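NAD(P)H dehydrogenase (quinone) (Deinococcus radiodurans, PDB 1YDG) reduces quinones to quinols with NADH or NADPH, using one bound FMN per monomer in a homotetramer. Local coordinates at residues T17-A22 / V171-Q176; A5-A10 / L196-L201. One frame throughout, in Å; residues are numbered along the deposited sequence.

Interaction 1: T17-A22 / V171-Q176. With SO4 (sulfate ion), chain J.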
loop_
_atom_site.group_PDB
_atom_site.type_symbol
_atom_site.label_atom_id
_atom_site.label_comp_id
_atom_site.label_asym_id
_atom_site.label_seq_id
_atom_site.Cartn_x
_atom_site.Cartn_y
_atom_site.Cartn_z
ATOM N N THR B 17 12.151 -8.784 20.799
ATOM C CA THR B 17 11.756 -8.929 22.201
ATOM C C THR B 17 10.917 -10.165 22.499
ATOM O O THR B 17 10.298 -10.256 23.559
ATOM C CB THR B 17 11.062 -7.636 22.696
ATOM O OG1 THR B 17 10.038 -7.223 21.770
ATOM C CG2 THR B 17 12.085 -6.508 22.826
ATOM N N GLY B 18 10.905 -11.134 21.583
ATOM C CA GLY B 18 10.234 -12.417 21.813
ATOM C C GLY B 18 8.832 -12.648 21.249
ATOM O O GLY B 18 8.384 -13.792 21.185
ATOM N N THR B 19 8.130 -11.609 20.816
ATOM C CA THR B 19 6.770 -11.819 20.324
ATOM C C THR B 19 6.763 -12.617 19.013
ATOM O O THR B 19 6.027 -13.583 18.887
ATOM C CB THR B 19 5.988 -10.497 20.182
ATOM O OG1 THR B 19 5.925 -9.860 21.453
ATOM C CG2 THR B 19 4.542 -10.734 19.678
ATOM N N GLY B 20 7.603 -12.226 18.052
ATOM C CA GLY B 20 7.706 -12.968 16.795
ATOM C C GLY B 20 8.188 -14.397 16.957
ATOM O O GLY B 20 7.776 -15.279 16.215
ATOM N N TYR B 21 9.066 -14.625 17.933
ATOM C CA TYR B 21 9.548 -15.954 18.253
ATOM C C TYR B 21 8.384 -16.823 18.766
ATOM O O TYR B 21 8.232 -17.967 18.344
ATOM C CB TYR B 21 10.697 -15.873 19.268
ATOM C CG TYR B 21 11.342 -17.192 19.664
ATOM C CD1 TYR B 21 11.580 -18.193 18.725
ATOM C CD2 TYR B 21 11.762 -17.418 20.979
ATOM C CE1 TYR B 21 12.184 -19.402 19.090
ATOM C CE2 TYR B 21 12.369 -18.612 21.348
ATOM C CZ TYR B 21 12.579 -19.605 20.397
ATOM O OH TYR B 21 13.191 -20.799 20.742
ATOM N N ALA B 22 7.554 -16.288 19.656
ATOM C CA ALA B 22 6.389 -17.057 20.147
ATOM C C ALA B 22 5.446 -17.385 18.978
ATOM O O ALA B 22 4.953 -18.504 18.854
ATOM C CB ALA B 22 5.645 -16.281 21.219
ATOM N N VAL B 171 -0.358 -9.516 15.907
ATOM C CA VAL B 171 -0.465 -9.543 17.341
ATOM C C VAL B 171 -0.092 -8.168 17.886
ATOM O O VAL B 171 0.807 -7.514 17.358
ATOM C CB VAL B 171 0.507 -10.598 17.888
ATOM C CG1 VAL B 171 0.666 -10.493 19.392
ATOM C CG2 VAL B 171 0.050 -11.990 17.483
ATOM N N THR B 172 -0.785 -7.735 18.939
ATOM C CA THR B 172 -0.413 -6.514 19.657
ATOM C C THR B 172 0.587 -6.890 20.756
ATOM O O THR B 172 0.253 -7.610 21.709
ATOM C CB THR B 172 -1.638 -5.779 20.213
ATOM O OG1 THR B 172 -2.531 -5.480 19.135
ATOM C CG2 THR B 172 -1.238 -4.463 20.869
ATOM N N ALA B 173 1.827 -6.430 20.574
ATOM C CA ALA B 173 2.959 -6.777 21.437
ATOM C C ALA B 173 2.843 -6.082 22.792
ATOM O O ALA B 173 2.871 -4.845 22.863
ATOM C CB ALA B 173 4.280 -6.392 20.753
ATOM N N ASN B 174 2.700 -6.891 23.851
ATOM C CA ASN B 174 2.496 -6.390 25.223
ATOM C C ASN B 174 3.464 -6.991 26.272
ATOM O O ASN B 174 3.341 -6.711 27.472
ATOM C CB ASN B 174 1.018 -6.594 25.639
ATOM C CG ASN B 174 0.786 -7.873 26.463
ATOM O OD1 ASN B 174 1.249 -8.964 26.114
ATOM N ND2 ASN B 174 0.051 -7.729 27.564
ATOM N N GLY B 175 4.413 -7.818 25.820
ATOM C CA GLY B 175 5.334 -8.536 26.720
ATOM C C GLY B 175 4.745 -9.816 27.311
ATOM O O GLY B 175 5.375 -10.882 27.273
ATOM N N GLN B 176 3.543 -9.698 27.881
ATOM C CA GLN B 176 2.750 -10.850 28.333
ATOM C C GLN B 176 2.465 -11.799 27.155
ATOM O O GLN B 176 2.537 -11.380 25.991
ATOM C CB GLN B 176 1.442 -10.379 29.001
ATOM C CG GLN B 176 1.320 -10.707 30.507
ATOM C CD GLN B 176 2.314 -9.966 31.415
ATOM O OE1 GLN B 176 3.277 -9.338 30.955
ATOM N NE2 GLN B 176 2.076 -10.053 32.726
HETATM S S SO4 J . 9.132 -8.753 18.791
HETATM O O1 SO4 J . 8.929 -9.030 20.213
HETATM O O2 SO4 J . 8.016 -7.991 18.271
HETATM O O3 SO4 J . 10.380 -7.999 18.666
HETATM O O4 SO4 J . 9.189 -10.009 18.053
#
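Thr19, in the first turn of helix 19-33, lies with its CA 6.4 Å from the CA of Ala173, just past the end of strand 170-172. The segment 17-22 belongs to the phosphate-binding loop of the flavodoxin fold: it follows the first strand and runs into a helix whose N-cap is Gly18. Between the segments the contact is small and carried by Thr19, which turns a different branch to each partner. The side chains of Thr19 and Val171 cross obliquely, with Thr19 CG2 3.9 Å from Val171 CG1, while Thr19 OG1 rests 3.9 Å from Ala173 CB. Strand 170-172 is itself held in the sheet by backbone hydrogen bonds from Val171 to Thr122 and Ala124.

Residues 17-20 also wrap a sulfate, probably from the crystallisation liquor, which lies among FMN-binding residues and presumably marks the place of the FMN phosphate. Thr17 N donates to its O3 at 2.9 Å, and Gly20 N reaches O4 at 2.7 Å, both nearly straight (171° and 167°). O1 is shared: Thr19 N donates to it at 2.8 Å, with a weaker, bent bond from Thr17 N. Ser15 OG and Ser16 N also hydrogen-bond to the sulfate, and the helix start would probably favour the anion further. Gly18 has a positive phi that suits glycine as the loop turns. With chi1 at 49°, the hydroxyl of Thr17 is tucked between its own backbone N and carbonyl carbon, and from there Thr17 OG1 donates to sulfate O1 at 2.6 Å.

Interaction 2: A5-A10 / L196-L201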
loop_
_atom_site.group_PDB
_atom_site.type_symbol
_atom_site.label_atom_id
_atom_site.label_comp_id
_atom_site.label_asym_id
_atom_site.label_seq_id
_atom_site.Cartn_x
_atom_site.Cartn_y
_atom_site.Cartn_z
ATOM N N ALA B 5 5.978 -36.911 -0.450
ATOM C CA ALA B 5 6.886 -36.037 0.296
ATOM C C ALA B 5 6.052 -35.116 1.175
ATOM O O ALA B 5 5.053 -34.571 0.731
ATOM C CB ALA B 5 7.747 -35.213 -0.657
ATOM N N PRO B 6 6.422 -34.978 2.445
ATOM C CA PRO B 6 5.820 -33.874 3.174
ATOM C C PRO B 6 6.167 -32.525 2.528
ATOM O O PRO B 6 7.271 -32.347 2.012
ATOM C CB PRO B 6 6.443 -33.992 4.566
ATOM C CG PRO B 6 6.883 -35.437 4.669
ATOM C CD PRO B 6 7.316 -35.788 3.286
ATOM N N VAL B 7 5.208 -31.603 2.553
ATOM C CA VAL B 7 5.449 -30.213 2.159
ATOM C C VAL B 7 6.611 -29.635 2.962
ATOM O O VAL B 7 6.696 -29.822 4.176
ATOM C CB VAL B 7 4.183 -29.337 2.391
ATOM C CG1 VAL B 7 4.492 -27.839 2.238
ATOM C CG2 VAL B 7 3.092 -29.731 1.428
ATOM N N LYS B 8 7.506 -28.931 2.283
ATOM C CA LYS B 8 8.652 -28.308 2.952
ATOM C C LYS B 8 8.294 -26.868 3.290
ATOM O O LYS B 8 8.080 -26.057 2.383
ATOM C CB LYS B 8 9.877 -28.349 2.051
ATOM C CG LYS B 8 10.395 -29.759 1.785
ATOM C CD LYS B 8 11.248 -29.811 0.528
ATOM C CE LYS B 8 11.831 -31.229 0.282
ATOM N NZ LYS B 8 10.846 -32.324 0.529
ATOM N N LEU B 9 8.241 -26.573 4.591
ATOM C CA LEU B 9 7.761 -25.307 5.100
ATOM C C LEU B 9 8.866 -24.631 5.863
ATOM O O LEU B 9 9.362 -25.191 6.829
ATOM C CB LEU B 9 6.557 -25.533 6.033
ATOM C CG LEU B 9 6.013 -24.343 6.815
ATOM C CD1 LEU B 9 5.359 -23.280 5.910
ATOM C CD2 LEU B 9 5.028 -24.784 7.931
ATOM N N ALA B 10 9.236 -23.431 5.428
ATOM C CA ALA B 10 10.194 -22.580 6.134
ATOM C C ALA B 10 9.466 -21.420 6.786
ATOM O O ALA B 10 8.795 -20.640 6.093
ATOM C CB ALA B 10 11.234 -22.040 5.174
ATOM N N LEU B 196 -3.006 -25.948 0.837
ATOM C CA LEU B 196 -2.902 -25.389 -0.526
ATOM C C LEU B 196 -1.619 -25.830 -1.249
ATOM O O LEU B 196 -1.658 -26.238 -2.414
ATOM C CB LEU B 196 -3.005 -23.862 -0.508
ATOM C CG LEU B 196 -4.407 -23.295 -0.222
ATOM C CD1 LEU B 196 -4.337 -21.815 0.106
ATOM C CD2 LEU B 196 -5.368 -23.529 -1.379
ATOM N N THR B 197 -0.491 -25.764 -0.547
ATOM C CA THR B 197 0.799 -26.109 -1.132
ATOM C C THR B 197 0.846 -27.590 -1.563
ATOM O O THR B 197 1.295 -27.905 -2.662
ATOM C CB THR B 197 1.957 -25.847 -0.158
ATOM O OG1 THR B 197 1.870 -24.518 0.377
ATOM C CG2 THR B 197 3.289 -26.023 -0.866
ATOM N N ALA B 198 0.387 -28.471 -0.689
ATOM C CA ALA B 198 0.290 -29.894 -0.986
ATOM C C ALA B 198 -0.577 -30.149 -2.236
ATOM O O ALA B 198 -0.221 -30.967 -3.082
ATOM C CB ALA B 198 -0.277 -30.626 0.205
ATOM N N LYS B 199 -1.687 -29.432 -2.371
ATOM C CA LYS B 199 -2.536 -29.581 -3.568
ATOM C C LYS B 199 -1.810 -29.156 -4.850
ATOM O O LYS B 199 -1.822 -29.890 -5.850
ATOM C CB LYS B 199 -3.837 -28.805 -3.415
ATOM C CG LYS B 199 -4.848 -29.461 -2.484
ATOM C CD LYS B 199 -6.088 -28.568 -2.324
ATOM C CE LYS B 199 -7.179 -29.192 -1.418
ATOM N NZ LYS B 199 -6.602 -29.682 -0.121
ATOM N N LEU B 200 -1.151 -27.996 -4.806
ATOM C CA LEU B 200 -0.376 -27.500 -5.945
ATOM C C LEU B 200 0.739 -28.451 -6.364
ATOM O O LEU B 200 0.962 -28.665 -7.553
ATOM C CB LEU B 200 0.222 -26.127 -5.641
ATOM C CG LEU B 200 -0.789 -24.986 -5.764
ATOM C CD1 LEU B 200 -0.460 -23.855 -4.782
ATOM C CD2 LEU B 200 -0.861 -24.470 -7.207
ATOM N N LEU B 201 1.446 -29.001 -5.388
ATOM C CA LEU B 201 2.511 -29.978 -5.664
ATOM C C LEU B 201 1.947 -31.288 -6.213
ATOM O O LEU B 201 2.502 -31.859 -7.156
ATOM C CB LEU B 201 3.335 -30.258 -4.408
ATOM C CG LEU B 201 4.046 -29.050 -3.773
ATOM C CD1 LEU B 201 4.622 -29.402 -2.410
ATOM C CD2 LEU B 201 5.128 -28.482 -4.690
#
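The flat group that Val7 meets is a main-chain amide, since neither a ring nor a side-chain amide takes part: Val7 CG2 sits over one face of the Thr197-Ala198 peptide, above Ala198 N and somewhat off the perpendicular, at 3.7 Å. Beside that peptide the same methyl touches Ala198 CB, also at 3.7 Å, and it reaches Leu201 CD1 one turn further along at 4.1 Å. One branch of Val7 thus rests on three groups of the helix.

Its other branch is used differently. CG1 extends opposite the backbone N of Val7 (chi1 169°) and meets Thr197 CG2 at 3.8 Å. Thr197 presents this methyl to the strand and keeps its hydroxyl for others: Thr197 OG1 is hydrogen-bonded to Gln193 O, a turn back in the helix, and to Thr117 OG1. A buried polar atom is therefore satisfied.

This is strand-to-helix packing in the flavodoxin-like alpha/beta fold, away from the FMN site. Val7 leads into strand 8-13, is joined to Glu37 by a backbone hydrogen bond and also packs on Ala81 of strand 81-89, which Thr197 touches too. Helix 180-204 lies between this sheet and a neighbouring subunit, on whose Leu200 both Leu196 and Leu200 pack.

Interactions 1 and 2 join consecutive elements of the chain at different places. Strand 8-13, which begins just after Val7 of interaction 2, runs toward the phosphate loop and helix 19-33 of interaction 1, and strand 170-172 of interaction 1 is followed in sequence by helix 180-204, which returns to interaction 2. Both contacts reach the one sheet, but on opposite sides of the chain's centre: their centres are 28 Å apart and their nearest atoms about 11 Å. Interaction 1 belongs to the FMN site, with the side chain of Thr19 about 4 Å from that of Ser123, another FMN-binding residue. Interaction 2 joins the chain's two terminal regions, beside a subunit interface.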